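Local coordinates for rhizobiales Sp. Pch2 (Marine metagenome, PDB 6PB3), which probably acts as a hexameric Pch2/TRIP13-like AAA+ ATPase that remodels HORMA domain proteins to regulate bacterial cGAS-like enzymes in bacteriophage immunity, at residues Y17-V20 against D21-E24; D210-V213 against R214-A218; R225-D228 against A229-R232; G243-G246 against S247-E250. One frame throughout, in Å; residues are numbered along the deposited sequence.

Contact 1. Residues Y17-V20 against D21-E24; sequences YPDV and DARE
The carboxylate of Asp-19 caps the first turn of helix 20-28. Its OD1 accepts from Asp-21 N at 2.7 Å, the donor arriving nearly in line with the C-O bond although the N-H itself is bent (134°). A second, weak bond from Ala-22 N to the same OD1 spans 3.3 Å. With CG anti to the backbone N (chi1 -169°), the carboxylate swings forward beneath these amide N-H groups, where its negative charge would also suit the positive end of the helix dipole. Two main-chain bonds then set the helical repeat: Arg-23 N to Asp-19 O and Glu-24 N to Val-20 O, both 3.0 Å. The side chains of Asp-19 and Asp-21 run side by side in the same direction, their carboxylate planes turned 58° apart and OD1 of Asp-19 kept 5.1 Å from OD2 of Asp-21.

The apolar contact is between Tyr-17 and Ala-22. The methyl CB of Ala-22 lies in the ring plane of Tyr-17, at its edge, 3.8 Å from CE1.

Tyr-17 ends strand 15-17, which runs antiparallel to strand 105-111 at one border of the sheet, and its OH bonds to the carbonyl of Glu-92. Pro-18, preceded by a cis peptide, packs on helix 95-102, whose Asp-96 accepts from Asp-19 N, so the turn into helix 20-28 rests against that helix.

Contact 2. Residues D210-V213 against R214-A218; sequences DPAV and RRRAA
Arg-215 lays one face of its guanidinium over Ala-212, with NH1 3.5 Å from both CA and CB of that residue. Its CG takes the position between backbone N and carbonyl carbon (chi1 76°), from which the extended chain climbs past Pro-211 O to reach the alanine. Arg-216 comes to the same residue differently: its NH1 donates to Ala-212 O at 2.7 Å, the acceptor lying close to the guanidinium plane. This NH1 also sits 3.1 Å above the guanidinium plane of Arg-215, displaced toward the rim. Asp-188 of helix 179-192 forms a salt bridge with NE of Arg-216, so the group is held from two directions.

Both arginines follow directly on helix 211-214, a short helix leading towards strand 219-223 of the AAA+ ATPase core. Asp-210 is its N-cap, OD1 accepting from Ala-212 N through the anti lone pair at 2.8 Å, while Asp-210 O takes both Val-213 N and Arg-214 N. Arg-215 N bonds to Pro-211 O, and a type I turn from Arg-214 to Ala-217 then leads the chain out of the helix. There Arg-216 N meets Val-213 O from well above the carbonyl plane, 58° out of it.

The side chain of Arg-215 comes within about 4 Å of a bound sulfate and packs on Thr-88 of a neighbouring subunit, a residue of that subunit's probable Walker A loop; this placement is consistent with an arginine facing the nucleotide site across the interface. Gln-273 of that subunit donates through NE2 to the carbonyls of Arg-214 and Ala-217.

Contact 3. Residues R225-D228 against A229-R232; sequences RPND and AQRR
Asn-227 and Gln-230 satisfy each other's backbone amides. Asn-227 OD1 accepts from Gln-230 N, nearly end-on, and Gln-230 OE1 takes Asn-227 N on an in-plane lone pair, both at 2.9 Å. The Asn-227 chi1 of 61° folds its amide back over the helix start; the two side chains cross at about a right angle, their amide planes 32° apart. This reciprocal pair is a capping box at the N-terminus of helix 228-239, reached from strand 219-223. Behind it, Arg-231 N and Arg-232 N bond to Asn-227 O and Asp-228 O, each at 2.8 Å.

Arg-231, bent at chi3, curls back to the loop and donates NH1 to Pro-226 O at 2.9 Å, with the oxygen in its guanidinium plane. NH2 makes a weak, salt-bridging bond of 3.2 Å to Asp-228 OD1, the carboxylate and guanidinium planes standing 72° apart. The same NH2 also donates to Val-253 O, and NE makes a weak bond to Thr-256 OG1. Pro-226 CB packs against Gln-230 CB at 3.6 Å, beside Phe-268 and Leu-271 of helix 268-283. NH1 of Arg-232 forms a salt bridge with Glu-250.

Contact 4. Residues G243-G246 against S247-E250; sequences GVTG and SQIE
Val-244 and Ile-249 form the close-packed side, CG1 of each 3.6 Å from the other. The valine's CG1 stands anti to its backbone N (chi1 170°), which brings this branch over the first turn, where it also touches Gln-248 CB at 3.8 Å. Both residues lean on the preceding helix 228-239, Val-244 on Leu-239 and Ile-249 on Ile-235 and Thr-236. Glu-250, bent at chi2, likewise turns back to that helix, towards Arg-232.

Facing solvent, the links are polar. Thr-245 OG1 accepts from Gln-248 N at 2.9 Å, while the extended Gln-248 side chain reaches back so that its OE1 takes Thr-245 N at 3.0 Å, a nearly straight bond (167°) with the donor tilted from the amide plane. The threonine methyl CG2 lies 3.4 Å from the same OE1. Gly-246 and Ser-247 are exposed here, and Gly-246 O is held by Glu-250 N at 2.9 Å, just as Thr-245 O is by Ile-249 N.

Reciprocal bonds between Thr-245 and Gln-248 define a capping box, and the Val-244 to Ile-249 contact just outside it, between the residue before the N-cap and the fourth residue after it, is the hydrophobic staple that commonly accompanies such a box.

All four contacts begin a helix at a capping residue, but their surroundings differ. None is fully core: contacts 1, 2 and 3 are partly buried, and contact 4 is a surface contact. Contacts 1 and 2 adjoin the two outermost strands of the sheet, 15-17 and 219-223, on opposite sides of the chain's centre; contact 2 meets a neighbouring subunit, whereas contact 1 stays within its own chain. Aspartate caps both, without the reciprocal partner that makes contacts 3 and 4 capping boxes. Those two start consecutive helices, 228-239 and 246-255, joined by the Arg-232 to Glu-250 salt bridge. Contact 4 adds an apolar staple; contact 3 relies more on arginine bonds.

Contact 1. Residues Y17-V20 against D21-E24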
# COMPACT_ATOMS: atom_id res chain seq x y z
N TYR A 17 2.12 45.96 2.72
CA TYR A 17 0.90 46.10 3.48
C TYR A 17 0.94 47.36 4.34
O TYR A 17 2.02 47.80 4.75
CB TYR A 17 0.66 44.88 4.38
CG TYR A 17 0.62 43.59 3.60
CD1 TYR A 17 -0.54 43.19 2.96
CD2 TYR A 17 1.73 42.77 3.53
CE1 TYR A 17 -0.59 41.99 2.25
CE2 TYR A 17 1.69 41.58 2.83
CZ TYR A 17 0.53 41.20 2.18
OH TYR A 17 0.48 40.01 1.47
N PRO A 18 -0.21 47.97 4.62
CA PRO A 18 -1.57 47.59 4.22
C PRO A 18 -1.88 47.73 2.72
O PRO A 18 -1.28 48.54 2.01
CB PRO A 18 -2.46 48.55 5.02
CG PRO A 18 -1.59 49.14 6.07
CD PRO A 18 -0.21 49.14 5.51
N ASP A 19 -2.86 46.96 2.27
CA ASP A 19 -3.29 46.93 0.88
C ASP A 19 -4.80 46.76 0.83
O ASP A 19 -5.34 45.85 1.47
CB ASP A 19 -2.59 45.79 0.14
CG ASP A 19 -2.78 45.87 -1.35
OD1 ASP A 19 -3.94 45.83 -1.82
OD2 ASP A 19 -1.76 45.99 -2.05
N VAL A 20 -5.47 47.63 0.05
CA VAL A 20 -6.93 47.57 -0.11
C VAL A 20 -7.36 46.22 -0.69
O VAL A 20 -8.39 45.66 -0.30
CB VAL A 20 -7.43 48.72 -1.01
CG1 VAL A 20 -7.60 50.03 -0.24
CG2 VAL A 20 -6.50 48.91 -2.19
N ASP A 21 -6.60 45.71 -1.67
CA ASP A 21 -6.97 44.46 -2.31
C ASP A 21 -6.75 43.28 -1.38
O ASP A 21 -7.56 42.34 -1.35
CB ASP A 21 -6.18 44.27 -3.62
CG ASP A 21 -6.68 43.09 -4.45
OD1 ASP A 21 -7.92 42.87 -4.54
OD2 ASP A 21 -5.83 42.37 -5.03
N ALA A 22 -5.67 43.30 -0.59
CA ALA A 22 -5.50 42.23 0.39
C ALA A 22 -6.64 42.25 1.40
O ALA A 22 -7.20 41.20 1.73
CB ALA A 22 -4.14 42.36 1.09
N ARG A 23 -7.01 43.43 1.89
CA ARG A 23 -8.10 43.52 2.85
C ARG A 23 -9.38 42.94 2.25
O ARG A 23 -10.10 42.19 2.92
CB ARG A 23 -8.31 44.98 3.28
CG ARG A 23 -9.09 45.14 4.60
CD ARG A 23 -10.44 45.80 4.39
NE ARG A 23 -11.27 45.79 5.59
CZ ARG A 23 -12.53 46.23 5.65
NH1 ARG A 23 -13.12 46.73 4.58
NH2 ARG A 23 -13.20 46.17 6.79
N GLU A 24 -9.69 43.30 1.00
CA GLU A 24 -10.88 42.79 0.34
C GLU A 24 -10.83 41.27 0.24
O GLU A 24 -11.79 40.57 0.58
CB GLU A 24 -11.02 43.42 -1.05
CG GLU A 24 -12.42 43.48 -1.58
CD GLU A 24 -12.56 44.53 -2.67
OE1 GLU A 24 -11.65 45.37 -2.79
OE2 GLU A 24 -13.58 44.52 -3.39

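Contact 2. Residues D210-V213 against R214-A218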
# COMPACT_ATOMS: atom_id res chain seq x y z
N ASP A 210 9.58 17.87 6.18
CA ASP A 210 10.72 17.31 6.88
C ASP A 210 10.57 17.54 8.39
O ASP A 210 10.12 18.60 8.82
CB ASP A 210 12.02 17.93 6.38
CG ASP A 210 13.25 17.23 6.95
OD1 ASP A 210 13.56 17.42 8.15
OD2 ASP A 210 13.88 16.46 6.20
N PRO A 211 10.91 16.54 9.21
CA PRO A 211 10.73 16.69 10.67
C PRO A 211 11.50 17.86 11.25
O PRO A 211 11.03 18.51 12.19
CB PRO A 211 11.26 15.35 11.22
CG PRO A 211 11.20 14.41 10.05
CD PRO A 211 11.42 15.22 8.83
N ALA A 212 12.70 18.12 10.73
CA ALA A 212 13.50 19.24 11.22
C ALA A 212 12.88 20.58 10.87
O ALA A 212 13.17 21.59 11.53
CB ALA A 212 14.92 19.12 10.67
N VAL A 213 12.00 20.61 9.86
CA VAL A 213 11.21 21.80 9.63
C VAL A 213 10.03 21.84 10.58
O VAL A 213 9.76 22.87 11.21
CB VAL A 213 10.75 21.86 8.16
CG1 VAL A 213 9.62 22.88 7.99
CG2 VAL A 213 11.92 22.19 7.26
N ARG A 214 9.33 20.71 10.73
CA ARG A 214 8.11 20.69 11.54
C ARG A 214 8.38 21.10 12.98
O ARG A 214 7.63 21.89 13.56
CB ARG A 214 7.50 19.29 11.49
CG ARG A 214 6.01 19.28 11.40
CD ARG A 214 5.45 17.90 11.50
NE ARG A 214 6.12 16.97 10.59
CZ ARG A 214 5.81 15.68 10.54
NH1 ARG A 214 4.85 15.22 11.33
NH2 ARG A 214 6.45 14.86 9.70
N ARG A 215 9.47 20.58 13.56
CA ARG A 215 9.73 20.81 14.97
C ARG A 215 10.11 22.25 15.27
O ARG A 215 10.05 22.65 16.44
CB ARG A 215 10.84 19.86 15.45
CG ARG A 215 12.25 20.23 15.03
CD ARG A 215 13.27 19.21 15.61
NE ARG A 215 14.65 19.62 15.40
CZ ARG A 215 15.51 18.99 14.60
NH1 ARG A 215 15.13 17.88 13.95
NH2 ARG A 215 16.75 19.44 14.46
N ARG A 216 10.47 23.03 14.26
CA ARG A 216 10.79 24.44 14.44
C ARG A 216 9.58 25.38 14.32
O ARG A 216 9.70 26.55 14.68
CB ARG A 216 11.84 24.87 13.43
CG ARG A 216 13.23 24.34 13.77
CD ARG A 216 14.22 24.61 12.66
NE ARG A 216 15.61 24.40 13.10
CZ ARG A 216 16.21 23.21 13.15
NH1 ARG A 216 15.54 22.11 12.82
NH2 ARG A 216 17.48 23.12 13.54
N ALA A 217 8.43 24.90 13.86
CA ALA A 217 7.26 25.76 13.77
C ALA A 217 6.92 26.33 15.14
O ALA A 217 6.79 25.59 16.13
CB ALA A 217 6.06 24.99 13.20
N ALA A 218 6.81 27.65 15.21
CA ALA A 218 6.29 28.28 16.41
C ALA A 218 4.82 27.95 16.58
O ALA A 218 4.35 27.74 17.70
CB ALA A 218 6.47 29.79 16.34

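Contact 3. Residues R225-D228 against A229-R232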
# COMPACT_ATOMS: atom_id res chain seq x y z
N ARG A 225 -11.81 19.83 7.99
CA ARG A 225 -13.17 19.99 7.53
C ARG A 225 -13.92 20.94 8.47
O ARG A 225 -13.83 20.80 9.69
CB ARG A 225 -13.83 18.61 7.45
CG ARG A 225 -13.09 17.72 6.44
CD ARG A 225 -13.71 16.35 6.16
NE ARG A 225 -12.84 15.59 5.25
CZ ARG A 225 -13.17 15.20 4.02
NH1 ARG A 225 -14.38 15.45 3.53
NH2 ARG A 225 -12.29 14.54 3.28
N PRO A 226 -14.63 21.94 7.94
CA PRO A 226 -15.28 22.92 8.81
C PRO A 226 -16.30 22.26 9.72
O PRO A 226 -17.05 21.36 9.31
CB PRO A 226 -15.95 23.89 7.82
CG PRO A 226 -16.08 23.12 6.57
CD PRO A 226 -14.86 22.24 6.53
N ASN A 227 -16.32 22.71 10.97
CA ASN A 227 -17.30 22.24 11.93
C ASN A 227 -18.62 22.99 11.71
O ASN A 227 -18.73 23.84 10.82
CB ASN A 227 -16.78 22.40 13.36
CG ASN A 227 -16.47 23.85 13.73
OD1 ASN A 227 -17.12 24.78 13.26
ND2 ASN A 227 -15.46 24.03 14.56
N ASP A 228 -19.62 22.68 12.53
CA ASP A 228 -20.95 23.24 12.29
C ASP A 228 -20.93 24.76 12.33
O ASP A 228 -21.58 25.41 11.50
CB ASP A 228 -21.94 22.67 13.29
CG ASP A 228 -22.11 21.16 13.15
OD1 ASP A 228 -21.09 20.46 12.96
OD2 ASP A 228 -23.26 20.67 13.24
N ALA A 229 -20.17 25.36 13.25
CA ALA A 229 -20.10 26.81 13.31
C ALA A 229 -19.45 27.38 12.06
O ALA A 229 -19.94 28.36 11.48
CB ALA A 229 -19.33 27.27 14.56
N GLN A 230 -18.36 26.76 11.60
CA GLN A 230 -17.69 27.25 10.40
C GLN A 230 -18.56 27.07 9.16
O GLN A 230 -18.58 27.95 8.29
CB GLN A 230 -16.34 26.55 10.23
CG GLN A 230 -15.37 26.93 11.35
CD GLN A 230 -14.17 26.01 11.43
OE1 GLN A 230 -14.29 24.79 11.33
NE2 GLN A 230 -12.99 26.59 11.61
N ARG A 231 -19.29 25.96 9.07
CA ARG A 231 -20.20 25.78 7.95
C ARG A 231 -21.32 26.81 8.01
O ARG A 231 -21.72 27.36 6.98
CB ARG A 231 -20.75 24.35 7.92
CG ARG A 231 -19.67 23.30 7.75
CD ARG A 231 -20.23 22.00 7.23
NE ARG A 231 -21.33 21.52 8.06
CZ ARG A 231 -21.15 20.98 9.27
NH1 ARG A 231 -19.92 20.88 9.78
NH2 ARG A 231 -22.20 20.57 9.96
N ARG A 232 -21.82 27.08 9.21
CA ARG A 232 -22.85 28.10 9.38
C ARG A 232 -22.37 29.46 8.89
O ARG A 232 -23.10 30.18 8.21
CB ARG A 232 -23.28 28.17 10.85
CG ARG A 232 -24.64 28.82 11.07
CD ARG A 232 -24.95 29.00 12.55
NE ARG A 232 -24.14 28.12 13.38
CZ ARG A 232 -24.54 26.94 13.85
NH1 ARG A 232 -25.76 26.50 13.57
NH2 ARG A 232 -23.74 26.21 14.60

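Contact 4. Residues G243-G246 against S247-E250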
# COMPACT_ATOMS: atom_id res chain seq x y z
N GLY A 243 -33.03 36.16 1.81
CA GLY A 243 -34.27 35.77 2.44
C GLY A 243 -34.30 34.35 2.95
O GLY A 243 -35.36 33.89 3.38
N VAL A 244 -33.18 33.64 2.91
CA VAL A 244 -33.10 32.31 3.49
C VAL A 244 -33.21 32.40 5.00
O VAL A 244 -32.46 33.15 5.65
CB VAL A 244 -31.79 31.62 3.07
CG1 VAL A 244 -31.59 30.34 3.87
CG2 VAL A 244 -31.80 31.34 1.58
N THR A 245 -34.14 31.64 5.58
CA THR A 245 -34.36 31.69 7.01
C THR A 245 -33.20 31.02 7.75
O THR A 245 -32.38 30.30 7.17
CB THR A 245 -35.68 31.01 7.39
OG1 THR A 245 -35.52 29.58 7.37
CG2 THR A 245 -36.79 31.41 6.43
N GLY A 246 -33.14 31.28 9.06
CA GLY A 246 -32.16 30.59 9.88
C GLY A 246 -32.43 29.10 9.96
O GLY A 246 -31.50 28.29 9.99
N SER A 247 -33.71 28.72 9.97
CA SER A 247 -34.07 27.31 9.98
C SER A 247 -33.62 26.63 8.70
O SER A 247 -33.13 25.49 8.73
CB SER A 247 -35.58 27.18 10.18
OG SER A 247 -35.94 25.83 10.41
N GLN A 248 -33.75 27.31 7.56
CA GLN A 248 -33.26 26.76 6.30
C GLN A 248 -31.74 26.72 6.26
O GLN A 248 -31.15 25.81 5.67
CB GLN A 248 -33.82 27.57 5.13
CG GLN A 248 -35.35 27.41 4.95
CD GLN A 248 -35.97 28.46 4.04
OE1 GLN A 248 -35.46 29.58 3.91
NE2 GLN A 248 -37.08 28.11 3.39
N ILE A 249 -31.07 27.69 6.90
CA ILE A 249 -29.62 27.64 6.99
C ILE A 249 -29.17 26.42 7.78
O ILE A 249 -28.20 25.74 7.41
CB ILE A 249 -29.07 28.95 7.59
CG1 ILE A 249 -29.17 30.06 6.54
CG2 ILE A 249 -27.65 28.75 8.09
CD1 ILE A 249 -28.67 31.41 6.98
N GLU A 250 -29.87 26.11 8.87
CA GLU A 250 -29.47 24.97 9.69
C GLU A 250 -29.61 23.67 8.92
O GLU A 250 -28.80 22.75 9.09
CB GLU A 250 -30.30 24.94 10.97
CG GLU A 250 -29.98 26.07 11.92
CD GLU A 250 -28.49 26.16 12.22
OE1 GLU A 250 -27.88 25.12 12.56
OE2 GLU A 250 -27.92 27.27 12.12